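Local structure of signal transduction protein TRAP (Staphylococcus aureus, 4AE5) at residues Y53-E58 with S102-R107; A70-S75 with F158-Y163; T6-Y11 with S49-E54. The protein probably acts as a signal transduction regulator of staphylococcal virulence that, once phosphorylated, leads to activation of the agr system and RNAIII synthesis. All coordinates share one frame; numbering follows the deposited sequence.

How the interactions relate
All three contacts join neighbouring strands of one closed antiparallel barrel. Interactions 1 and 3 use successive parts of strand 51-59, sharing Tyr53 and Glu54: one edge of that strand pairs with strand 100-108, the other with strand 3-9, and their centres are about 15 Å apart. Interaction 2 joins strands 67-73 and 158-164, its centre about 13 Å from that of interaction 1 and about 14 Å from that of interaction 3. A formic acid molecule, probably from the crystallisation liquor, links interactions 2 and 3: Arg160 and Tyr8 both donate to its O2, and Arg160 NH1 packs 3.7 Å from Tyr8 CE1.

Interaction 1 of 3, residues Y53-E58 with S102-R107; sequences YEVIKE and SYRLLR
A classic beta bulge interrupts the antiparallel pairing of strands 51-59 and 100-108 in the barrel wall. Two residues, Ile56 and Lys57, stand opposite the single Leu105: Ile56 N donates to Leu105 O (2.9 Å), nearly along the C=O axis, and Leu105 N donates to Lys57 O (2.9 Å). Glu54 and Arg107 form a regular hydrogen-bonded pair, Glu54 N to Arg107 O at 2.8 Å with the reverse bond beside it. The register therefore slips by one residue between the pairs Val55-Leu106 and Lys57-Leu105, and the extra residue, Ile56, has a backbone psi of -43° in place of an extended value. This points Ile56 toward the partner strand. Its CD1 lies over the centre of one face of the Arg107 guanidinium, 3.4 Å from CZ, while CG2 meets Leu105 CD2. Glu54 runs alongside Arg107 and reaches the guanidinium edge, OE2 bridging to NH1 at 3.1 Å with the two planes turned 71° apart; Glu84 of helix 80-88 takes NH2. Val55 and Leu106 lie side by side on the other face of the sheet, where Glu58 CB covers one face of the Arg104 guanidinium, 3.5 Å from Arg104 CD. A bend at chi2 (-67°) folds Arg104 back so that NH1 donates to Tyr103 O; NE pairs with Glu40, and Glu58 pairs with Lys2.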
loop_
_atom_site.group_PDB
_atom_site.type_symbol
_atom_site.label_atom_id
_atom_site.label_comp_id
_atom_site.label_asym_id
_atom_site.label_seq_id
_atom_site.Cartn_x
_atom_site.Cartn_y
_atom_site.Cartn_z
ATOM N N TYR A 53 -1.255 5.554 -8.539
ATOM C CA TYR A 53 0.034 5.920 -7.863
ATOM C C TYR A 53 1.216 5.503 -8.716
ATOM O O TYR A 53 1.149 4.436 -9.372
ATOM C CB TYR A 53 0.172 5.208 -6.515
ATOM C CG TYR A 53 -0.905 5.553 -5.600
ATOM C CD1 TYR A 53 -2.092 4.871 -5.675
ATOM C CD2 TYR A 53 -0.732 6.541 -4.625
ATOM C CE1 TYR A 53 -3.134 5.208 -4.880
ATOM C CE2 TYR A 53 -1.789 6.903 -3.801
ATOM C CZ TYR A 53 -2.978 6.218 -3.941
ATOM O OH TYR A 53 -4.047 6.432 -3.126
ATOM N N GLU A 54 2.283 6.320 -8.735
ATOM C CA GLU A 54 3.568 5.862 -9.235
ATOM C C GLU A 54 4.285 5.087 -8.138
ATOM O O GLU A 54 4.222 5.490 -6.964
ATOM C CB GLU A 54 4.445 7.039 -9.581
ATOM C CG GLU A 54 4.138 7.749 -10.874
ATOM C CD GLU A 54 5.299 8.659 -11.265
ATOM O OE1 GLU A 54 6.441 8.146 -11.397
ATOM O OE2 GLU A 54 5.085 9.882 -11.387
ATOM N N VAL A 55 4.934 3.981 -8.516
ATOM C CA VAL A 55 5.768 3.192 -7.589
ATOM C C VAL A 55 7.164 3.851 -7.439
ATOM O O VAL A 55 7.997 3.857 -8.401
ATOM C CB VAL A 55 5.916 1.752 -8.069
ATOM C CG1 VAL A 55 6.819 0.999 -7.082
ATOM C CG2 VAL A 55 4.538 1.109 -8.143
ATOM N N ILE A 56 7.395 4.463 -6.280
ATOM C CA ILE A 56 8.656 5.212 -5.982
ATOM C C ILE A 56 9.754 4.246 -5.521
ATOM O O ILE A 56 10.951 4.360 -5.923
ATOM C CB ILE A 56 8.419 6.244 -4.838
ATOM C CG1 ILE A 56 7.288 7.215 -5.187
ATOM C CG2 ILE A 56 9.680 7.049 -4.514
ATOM C CD1 ILE A 56 7.469 7.699 -6.632
ATOM N N LYS A 57 9.353 3.301 -4.646
ATOM C CA LYS A 57 10.253 2.261 -4.175
ATOM C C LYS A 57 9.461 0.990 -3.895
ATOM O O LYS A 57 8.296 1.075 -3.480
ATOM C CB LYS A 57 10.978 2.697 -2.877
ATOM C CG LYS A 57 12.100 1.700 -2.542
ATOM C CD LYS A 57 12.727 1.774 -1.176
ATOM C CE LYS A 57 13.252 3.141 -0.830
ATOM N NZ LYS A 57 14.248 2.872 0.260
ATOM N N GLU A 58 10.127 -0.163 -4.073
ATOM C CA GLU A 58 9.529 -1.477 -3.867
ATOM C C GLU A 58 10.582 -2.497 -3.358
ATOM O O GLU A 58 11.812 -2.398 -3.672
ATOM C CB GLU A 58 8.907 -1.977 -5.181
ATOM C CG GLU A 58 9.897 -1.989 -6.360
ATOM C CD GLU A 58 9.240 -2.472 -7.661
ATOM O OE1 GLU A 58 8.853 -3.658 -7.745
ATOM O OE2 GLU A 58 9.084 -1.668 -8.611
ATOM N N SER A 102 6.774 -7.746 1.784
ATOM C CA SER A 102 6.905 -6.704 0.777
ATOM C C SER A 102 6.724 -5.293 1.273
ATOM O O SER A 102 6.095 -4.992 2.329
ATOM C CB SER A 102 5.921 -7.029 -0.410
ATOM O OG SER A 102 4.585 -6.945 0.100
ATOM N N TYR A 103 7.133 -4.360 0.444
ATOM C CA TYR A 103 7.009 -2.932 0.737
ATOM C C TYR A 103 6.780 -2.162 -0.593
ATOM O O TYR A 103 7.418 -2.498 -1.632
ATOM C CB TYR A 103 8.347 -2.420 1.290
ATOM C CG TYR A 103 8.431 -0.949 1.505
ATOM C CD1 TYR A 103 7.611 -0.324 2.429
ATOM C CD2 TYR A 103 9.319 -0.164 0.793
ATOM C CE1 TYR A 103 7.707 1.038 2.717
ATOM C CE2 TYR A 103 9.384 1.197 1.037
ATOM C CZ TYR A 103 8.609 1.788 2.008
ATOM O OH TYR A 103 8.676 3.130 2.277
ATOM N N ARG A 104 5.908 -1.174 -0.544
ATOM C CA ARG A 104 5.682 -0.184 -1.612
ATOM C C ARG A 104 5.498 1.214 -1.075
ATOM O O ARG A 104 4.606 1.489 -0.198
ATOM C CB ARG A 104 4.469 -0.531 -2.513
ATOM C CG ARG A 104 4.420 -1.867 -3.263
ATOM C CD ARG A 104 5.536 -1.918 -4.360
ATOM N NE ARG A 104 5.423 -3.140 -5.182
ATOM C CZ ARG A 104 5.973 -4.307 -4.863
ATOM N NH1 ARG A 104 6.676 -4.460 -3.726
ATOM N NH2 ARG A 104 5.856 -5.341 -5.689
ATOM N N LEU A 105 6.342 2.130 -1.578
ATOM C CA LEU A 105 6.148 3.550 -1.411
ATOM C C LEU A 105 5.503 4.175 -2.667
ATOM O O LEU A 105 6.022 4.007 -3.807
ATOM C CB LEU A 105 7.456 4.258 -1.044
ATOM C CG LEU A 105 7.422 5.767 -0.949
ATOM C CD1 LEU A 105 6.600 6.144 0.306
ATOM C CD2 LEU A 105 8.879 6.326 -0.848
ATOM N N LEU A 106 4.370 4.845 -2.488
ATOM C CA LEU A 106 3.455 5.178 -3.629
ATOM C C LEU A 106 3.173 6.664 -3.676
ATOM O O LEU A 106 2.688 7.253 -2.672
ATOM C CB LEU A 106 2.122 4.436 -3.504
ATOM C CG LEU A 106 2.297 2.904 -3.408
ATOM C CD1 LEU A 106 0.945 2.213 -3.122
ATOM C CD2 LEU A 106 2.901 2.359 -4.722
ATOM N N ARG A 107 3.535 7.286 -4.806
ATOM C CA ARG A 107 3.299 8.728 -5.036
ATOM C C ARG A 107 1.978 8.935 -5.800
ATOM O O ARG A 107 1.812 8.439 -6.927
ATOM C CB ARG A 107 4.428 9.358 -5.876
ATOM C CG ARG A 107 4.126 10.833 -6.201
ATOM C CD ARG A 107 4.912 11.319 -7.408
ATOM N NE ARG A 107 6.329 11.405 -7.087
ATOM C CZ ARG A 107 7.310 10.920 -7.846
ATOM N NH1 ARG A 107 7.036 10.321 -9.013
ATOM N NH2 ARG A 107 8.573 11.077 -7.476
#

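Interaction 2 of 3, residues A70-S75 with F158-Y163. With FMT (formic acid), chain E.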
loop_
_atom_site.group_PDB
_atom_site.type_symbol
_atom_site.label_atom_id
_atom_site.label_comp_id
_atom_site.label_asym_id
_atom_site.label_seq_id
_atom_site.Cartn_x
_atom_site.Cartn_y
_atom_site.Cartn_z
ATOM N N ALA A 70 -2.233 -0.832 4.296
ATOM C CA ALA A 70 -2.173 0.380 3.513
ATOM C C ALA A 70 -2.182 1.579 4.469
ATOM O O ALA A 70 -3.135 1.771 5.263
ATOM C CB ALA A 70 -3.340 0.481 2.544
ATOM N N ILE A 71 -1.119 2.360 4.415
ATOM C CA ILE A 71 -1.038 3.575 5.272
ATOM C C ILE A 71 -1.268 4.773 4.402
ATOM O O ILE A 71 -0.569 4.949 3.425
ATOM C CB ILE A 71 0.337 3.734 5.969
ATOM C CG1 ILE A 71 0.651 2.432 6.694
ATOM C CG2 ILE A 71 0.343 4.980 6.910
ATOM C CD1 ILE A 71 2.097 2.351 7.204
ATOM N N PHE A 72 -2.232 5.603 4.768
ATOM C CA PHE A 72 -2.477 6.826 4.002
ATOM C C PHE A 72 -1.860 7.960 4.754
ATOM O O PHE A 72 -2.117 8.091 5.971
ATOM C CB PHE A 72 -3.999 7.063 3.841
ATOM C CG PHE A 72 -4.634 6.072 2.918
ATOM C CD1 PHE A 72 -4.890 4.792 3.375
ATOM C CD2 PHE A 72 -4.973 6.406 1.613
ATOM C CE1 PHE A 72 -5.504 3.841 2.564
ATOM C CE2 PHE A 72 -5.595 5.438 0.772
ATOM C CZ PHE A 72 -5.822 4.163 1.254
ATOM N N ILE A 73 -1.028 8.737 4.083
ATOM C CA ILE A 73 -0.206 9.764 4.669
ATOM C C ILE A 73 -0.536 11.100 4.003
ATOM O O ILE A 73 -0.085 11.369 2.949
ATOM C CB ILE A 73 1.292 9.458 4.441
ATOM C CG1 ILE A 73 1.651 8.094 4.967
ATOM C CG2 ILE A 73 2.155 10.480 5.089
ATOM C CD1 ILE A 73 2.746 7.418 4.245
ATOM N N PRO A 74 -1.342 11.898 4.659
ATOM C CA PRO A 74 -1.777 13.175 4.098
ATOM C C PRO A 74 -0.666 14.182 4.095
ATOM O O PRO A 74 0.072 14.252 5.012
ATOM C CB PRO A 74 -2.870 13.620 5.062
ATOM C CG PRO A 74 -2.607 12.863 6.291
ATOM C CD PRO A 74 -2.075 11.569 5.873
ATOM N N SER A 75 -0.547 14.960 3.058
ATOM C CA SER A 75 0.406 16.031 3.046
ATOM C C SER A 75 -0.122 17.158 2.127
ATOM O O SER A 75 -1.235 17.112 1.722
ATOM C CB SER A 75 1.662 15.574 2.360
ATOM O OG SER A 75 2.723 16.335 2.712
ATOM N N PHE A 158 -4.396 7.363 8.306
ATOM C CA PHE A 158 -4.978 6.130 8.839
ATOM C C PHE A 158 -4.464 4.907 8.099
ATOM O O PHE A 158 -3.820 5.029 7.022
ATOM C CB PHE A 158 -6.544 6.183 8.767
ATOM C CG PHE A 158 -7.106 5.720 7.454
ATOM C CD1 PHE A 158 -7.054 6.538 6.337
ATOM C CD2 PHE A 158 -7.735 4.471 7.349
ATOM C CE1 PHE A 158 -7.551 6.096 5.127
ATOM C CE2 PHE A 158 -8.251 4.037 6.153
ATOM C CZ PHE A 158 -8.152 4.852 5.040
ATOM N N GLU A 159 -4.770 3.750 8.679
ATOM C CA GLU A 159 -4.397 2.418 8.184
ATOM C C GLU A 159 -5.658 1.687 7.702
ATOM O O GLU A 159 -6.687 1.675 8.407
ATOM C CB GLU A 159 -3.785 1.619 9.346
ATOM C CG GLU A 159 -2.374 2.105 9.685
ATOM C CD GLU A 159 -1.676 1.203 10.681
ATOM O OE1 GLU A 159 -2.375 0.475 11.389
ATOM O OE2 GLU A 159 -0.415 1.227 10.772
ATOM N N ARG A 160 -5.614 1.137 6.504
ATOM C CA ARG A 160 -6.621 0.158 6.101
ATOM C C ARG A 160 -6.019 -1.217 6.063
ATOM O O ARG A 160 -5.130 -1.522 5.202
ATOM C CB ARG A 160 -7.169 0.490 4.697
ATOM C CG ARG A 160 -8.274 -0.527 4.288
ATOM C CD ARG A 160 -9.106 -0.106 3.060
ATOM N NE ARG A 160 -10.116 0.964 3.313
ATOM C CZ ARG A 160 -10.017 2.182 2.779
ATOM N NH1 ARG A 160 -8.984 2.472 1.929
ATOM N NH2 ARG A 160 -10.950 3.100 3.028
ATOM N N TYR A 161 -6.496 -2.111 6.918
ATOM C CA TYR A 161 -5.972 -3.517 6.869
ATOM C C TYR A 161 -6.645 -4.327 5.737
ATOM O O TYR A 161 -7.849 -4.213 5.539
ATOM C CB TYR A 161 -6.219 -4.252 8.185
ATOM C CG TYR A 161 -5.350 -3.869 9.360
ATOM C CD1 TYR A 161 -4.414 -2.832 9.295
ATOM C CD2 TYR A 161 -5.488 -4.571 10.585
ATOM C CE1 TYR A 161 -3.592 -2.522 10.400
ATOM C CE2 TYR A 161 -4.720 -4.249 11.697
ATOM C CZ TYR A 161 -3.770 -3.247 11.608
ATOM O OH TYR A 161 -3.004 -2.955 12.722
ATOM N N LEU A 162 -5.857 -5.112 5.000
ATOM C CA LEU A 162 -6.268 -5.952 3.846
ATOM C C LEU A 162 -5.978 -7.413 4.172
ATOM O O LEU A 162 -4.802 -7.835 4.306
ATOM C CB LEU A 162 -5.517 -5.560 2.549
ATOM C CG LEU A 162 -5.443 -4.103 2.126
ATOM C CD1 LEU A 162 -4.835 -3.951 0.696
ATOM C CD2 LEU A 162 -6.758 -3.368 2.055
ATOM N N TYR A 163 -7.044 -8.189 4.382
ATOM C CA TYR A 163 -6.925 -9.636 4.664
ATOM C C TYR A 163 -7.111 -10.515 3.407
ATOM O O TYR A 163 -7.905 -10.177 2.528
ATOM C CB TYR A 163 -7.952 -10.101 5.748
ATOM C CG TYR A 163 -7.856 -9.378 7.067
ATOM C CD1 TYR A 163 -8.430 -8.148 7.214
ATOM C CD2 TYR A 163 -7.170 -9.918 8.152
ATOM C CE1 TYR A 163 -8.334 -7.431 8.387
ATOM C CE2 TYR A 163 -7.083 -9.211 9.345
ATOM C CZ TYR A 163 -7.660 -7.946 9.429
ATOM O OH TYR A 163 -7.664 -7.228 10.632
HETATM C C FMT E . -5.906 0.334 0.181
HETATM O O1 FMT E . -5.160 0.742 -0.742
HETATM O O2 FMT E . -6.983 1.085 0.505
#
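Strands 67-73 and 158-164 run antiparallel here as neighbours in the closed barrel. Backbone bonds hold two hydrogen-bonded pairs. Ala70 and Arg160 exchange both bonds, Arg160 N reaching Ala70 O at 2.8 Å in the carbonyl plane. Phe72 N donates to Phe158 O in a straight bond (2.8 Å, 180° at the hydrogen), nearly along the C=O axis; the return bond, Phe158 N to Phe72 O, is weak. Between these pairs Ile71 and Glu159 face each other without hydrogen bonds, on the opposite side of the sheet from the two phenylalanines. Aromatic packing joins Phe72 and Phe158, which lie side by side pointing the same way. Their planes are 8° apart but slid so far that the rings barely overlap, and the touch is made by Phe72 CD1 against Phe158 CE1 at 3.4 Å. With CG set between the backbone N and the carbonyl carbon (chi1 87°), the Phe158 ring swings over toward Phe72. Polar contacts centre on Arg160. A bend at chi3 turns its guanidinium beside both rings, CZ of Phe158 lying over one face near the rim; NE pairs with Asp33. From the guanidinium edge, Arg160 NH1 donates to O2 of the formic acid at 2.8 Å.

Interaction 3 of 3, residues T6-Y11 with S49-E54. With FMT (formic acid), chain E.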
loop_
_atom_site.group_PDB
_atom_site.type_symbol
_atom_site.label_atom_id
_atom_site.label_comp_id
_atom_site.label_asym_id
_atom_site.label_seq_id
_atom_site.Cartn_x
_atom_site.Cartn_y
_atom_site.Cartn_z
ATOM N N THR A 6 -5.700 0.999 -7.669
ATOM C CA THR A 6 -6.499 0.393 -6.578
ATOM C C THR A 6 -7.965 0.749 -6.851
ATOM O O THR A 6 -8.248 1.909 -7.177
ATOM C CB THR A 6 -6.069 0.900 -5.203
ATOM O OG1 THR A 6 -4.647 0.681 -5.061
ATOM C CG2 THR A 6 -6.813 0.105 -4.095
ATOM N N SER A 7 -8.848 -0.248 -6.780
ATOM C CA SER A 7 -10.307 -0.063 -6.871
ATOM C C SER A 7 -10.996 -0.672 -5.643
ATOM O O SER A 7 -10.484 -1.607 -5.053
ATOM C CB SER A 7 -10.878 -0.729 -8.146
ATOM O OG SER A 7 -10.538 -0.013 -9.329
ATOM N N TYR A 8 -12.155 -0.119 -5.296
ATOM C CA TYR A 8 -12.959 -0.491 -4.136
ATOM C C TYR A 8 -14.361 -0.857 -4.627
ATOM O O TYR A 8 -14.849 -0.298 -5.621
ATOM C CB TYR A 8 -13.061 0.718 -3.174
ATOM C CG TYR A 8 -11.696 1.226 -2.773
ATOM C CD1 TYR A 8 -10.952 0.562 -1.816
ATOM C CD2 TYR A 8 -11.119 2.331 -3.414
ATOM C CE1 TYR A 8 -9.704 1.001 -1.438
ATOM C CE2 TYR A 8 -9.845 2.771 -3.043
ATOM C CZ TYR A 8 -9.139 2.110 -2.055
ATOM O OH TYR A 8 -7.850 2.516 -1.679
ATOM N N GLY A 9 -15.002 -1.781 -3.938
ATOM C CA GLY A 9 -16.353 -2.158 -4.272
ATOM C C GLY A 9 -16.718 -3.349 -3.382
ATOM O O GLY A 9 -15.978 -3.673 -2.452
ATOM N N THR A 10 -17.851 -3.997 -3.661
ATOM C CA THR A 10 -18.212 -5.227 -2.924
ATOM C C THR A 10 -17.297 -6.385 -3.377
ATOM O O THR A 10 -16.706 -6.328 -4.459
ATOM C CB THR A 10 -19.691 -5.645 -3.159
ATOM O OG1 THR A 10 -19.847 -6.138 -4.485
ATOM C CG2 THR A 10 -20.674 -4.473 -2.930
ATOM N N TYR A 11 -17.216 -7.448 -2.567
ATOM C CA TYR A 11 -16.474 -8.671 -2.990
ATOM C C TYR A 11 -16.890 -9.107 -4.403
ATOM O O TYR A 11 -16.054 -9.336 -5.273
ATOM C CB TYR A 11 -16.648 -9.841 -1.998
ATOM C CG TYR A 11 -16.116 -11.144 -2.554
ATOM C CD1 TYR A 11 -14.751 -11.417 -2.490
ATOM C CD2 TYR A 11 -16.951 -12.079 -3.177
ATOM C CE1 TYR A 11 -14.233 -12.582 -3.035
ATOM C CE2 TYR A 11 -16.430 -13.260 -3.716
ATOM C CZ TYR A 11 -15.090 -13.510 -3.611
ATOM O OH TYR A 11 -14.492 -14.635 -4.118
ATOM N N SER A 49 -11.908 4.107 -13.415
ATOM C CA SER A 49 -11.620 5.095 -12.346
ATOM C C SER A 49 -10.844 4.682 -11.039
ATOM O O SER A 49 -11.201 5.087 -9.936
ATOM N N PRO A 50 -9.717 3.936 -11.189
ATOM C CA PRO A 50 -9.009 3.511 -9.952
ATOM C C PRO A 50 -8.291 4.749 -9.345
ATOM O O PRO A 50 -8.260 5.819 -9.942
ATOM C CB PRO A 50 -7.974 2.520 -10.479
ATOM C CG PRO A 50 -7.735 2.987 -11.891
ATOM C CD PRO A 50 -9.145 3.273 -12.376
ATOM N N SER A 51 -7.715 4.566 -8.164
ATOM C CA SER A 51 -6.858 5.555 -7.528
ATOM C C SER A 51 -5.527 5.192 -8.120
ATOM O O SER A 51 -5.153 4.019 -8.010
ATOM C CB SER A 51 -6.795 5.270 -6.032
ATOM O OG SER A 51 -8.050 5.551 -5.415
ATOM N N ILE A 52 -4.820 6.147 -8.730
ATOM C CA ILE A 52 -3.560 5.815 -9.403
ATOM C C ILE A 52 -2.362 6.328 -8.587
ATOM O O ILE A 52 -2.445 7.461 -8.070
ATOM C CB ILE A 52 -3.512 6.458 -10.825
ATOM C CG1 ILE A 52 -4.607 5.875 -11.721
ATOM C CG2 ILE A 52 -2.227 6.130 -11.517
ATOM C CD1 ILE A 52 -4.984 6.747 -12.919
ATOM N N TYR A 53 -1.255 5.554 -8.539
ATOM C CA TYR A 53 0.034 5.920 -7.863
ATOM C C TYR A 53 1.216 5.503 -8.716
ATOM O O TYR A 53 1.149 4.436 -9.372
ATOM C CB TYR A 53 0.172 5.208 -6.515
ATOM C CG TYR A 53 -0.905 5.553 -5.600
ATOM C CD1 TYR A 53 -2.092 4.871 -5.675
ATOM C CD2 TYR A 53 -0.732 6.541 -4.625
ATOM C CE1 TYR A 53 -3.134 5.208 -4.880
ATOM C CE2 TYR A 53 -1.789 6.903 -3.801
ATOM C CZ TYR A 53 -2.978 6.218 -3.941
ATOM O OH TYR A 53 -4.047 6.432 -3.126
ATOM N N GLU A 54 2.283 6.320 -8.735
ATOM C CA GLU A 54 3.568 5.862 -9.235
ATOM C C GLU A 54 4.285 5.087 -8.138
ATOM O O GLU A 54 4.222 5.490 -6.964
ATOM C CB GLU A 54 4.445 7.039 -9.581
ATOM C CG GLU A 54 4.138 7.749 -10.874
ATOM C CD GLU A 54 5.299 8.659 -11.265
ATOM O OE1 GLU A 54 6.441 8.146 -11.397
ATOM O OE2 GLU A 54 5.085 9.882 -11.387
HETATM C C FMT E . -5.906 0.334 0.181
HETATM O O1 FMT E . -5.160 0.742 -0.742
HETATM O O2 FMT E . -6.983 1.085 0.505
HETATM O O HOH W 1 -6.272 4.256 -2.790
#
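Two backbone hydrogen bonds tie Thr6 to Ser51, an antiparallel hydrogen-bonded pair where strand 51-59 begins against strand 3-9. Ser51 N donates to Thr6 O at 2.9 Å and Thr6 N to Ser51 O at 3.1 Å, both donors in the plane of the acceptor carbonyl. Pro50 enters just before the strand: its CA comes 3.3 Å from Thr6 O, and its CB packs against Ser7 OG. Thr6 and Ser51 put their side chains on the same face of the sheet. There the Tyr8 ring reaches across with its edge, CE2 meeting Ser51 OG at 4.1 Å. One water in the Tyr8 ring plane donates to Tyr8 OH (2.6 Å) and hydrogen-bonds Tyr53 OH at 3.1 Å, with a weak, longer link to Ser51 OG; it thus joins two phenol groups from neighbouring strands. Tyr8 OH in turn donates to O2 of a formic acid molecule, 2.8 Å away and likewise at the ring edge. The hydroxyl is therefore gripped from two directions, which should help fix the tip of the ring. Arg160, Lys115 and Tyr117 also bind the formic acid, so this polar cluster draws on several barrel strands. Thr6 CG2 lies anti to the backbone N and approaches the same formic acid, while Thr6 OG1 bonds to Tyr117 OH. Farther out, strand 35-41 flanks the other edge of strand 3-9, with Val36 against Thr6 and Tyr8 and Phe38 against Thr6. Strand 3-9 then runs into helix 11-20, whose N-cap is Thr10, OG1 accepting from Phe13 N; beyond Ser51, strand 51-59 continues alongside strand 100-108.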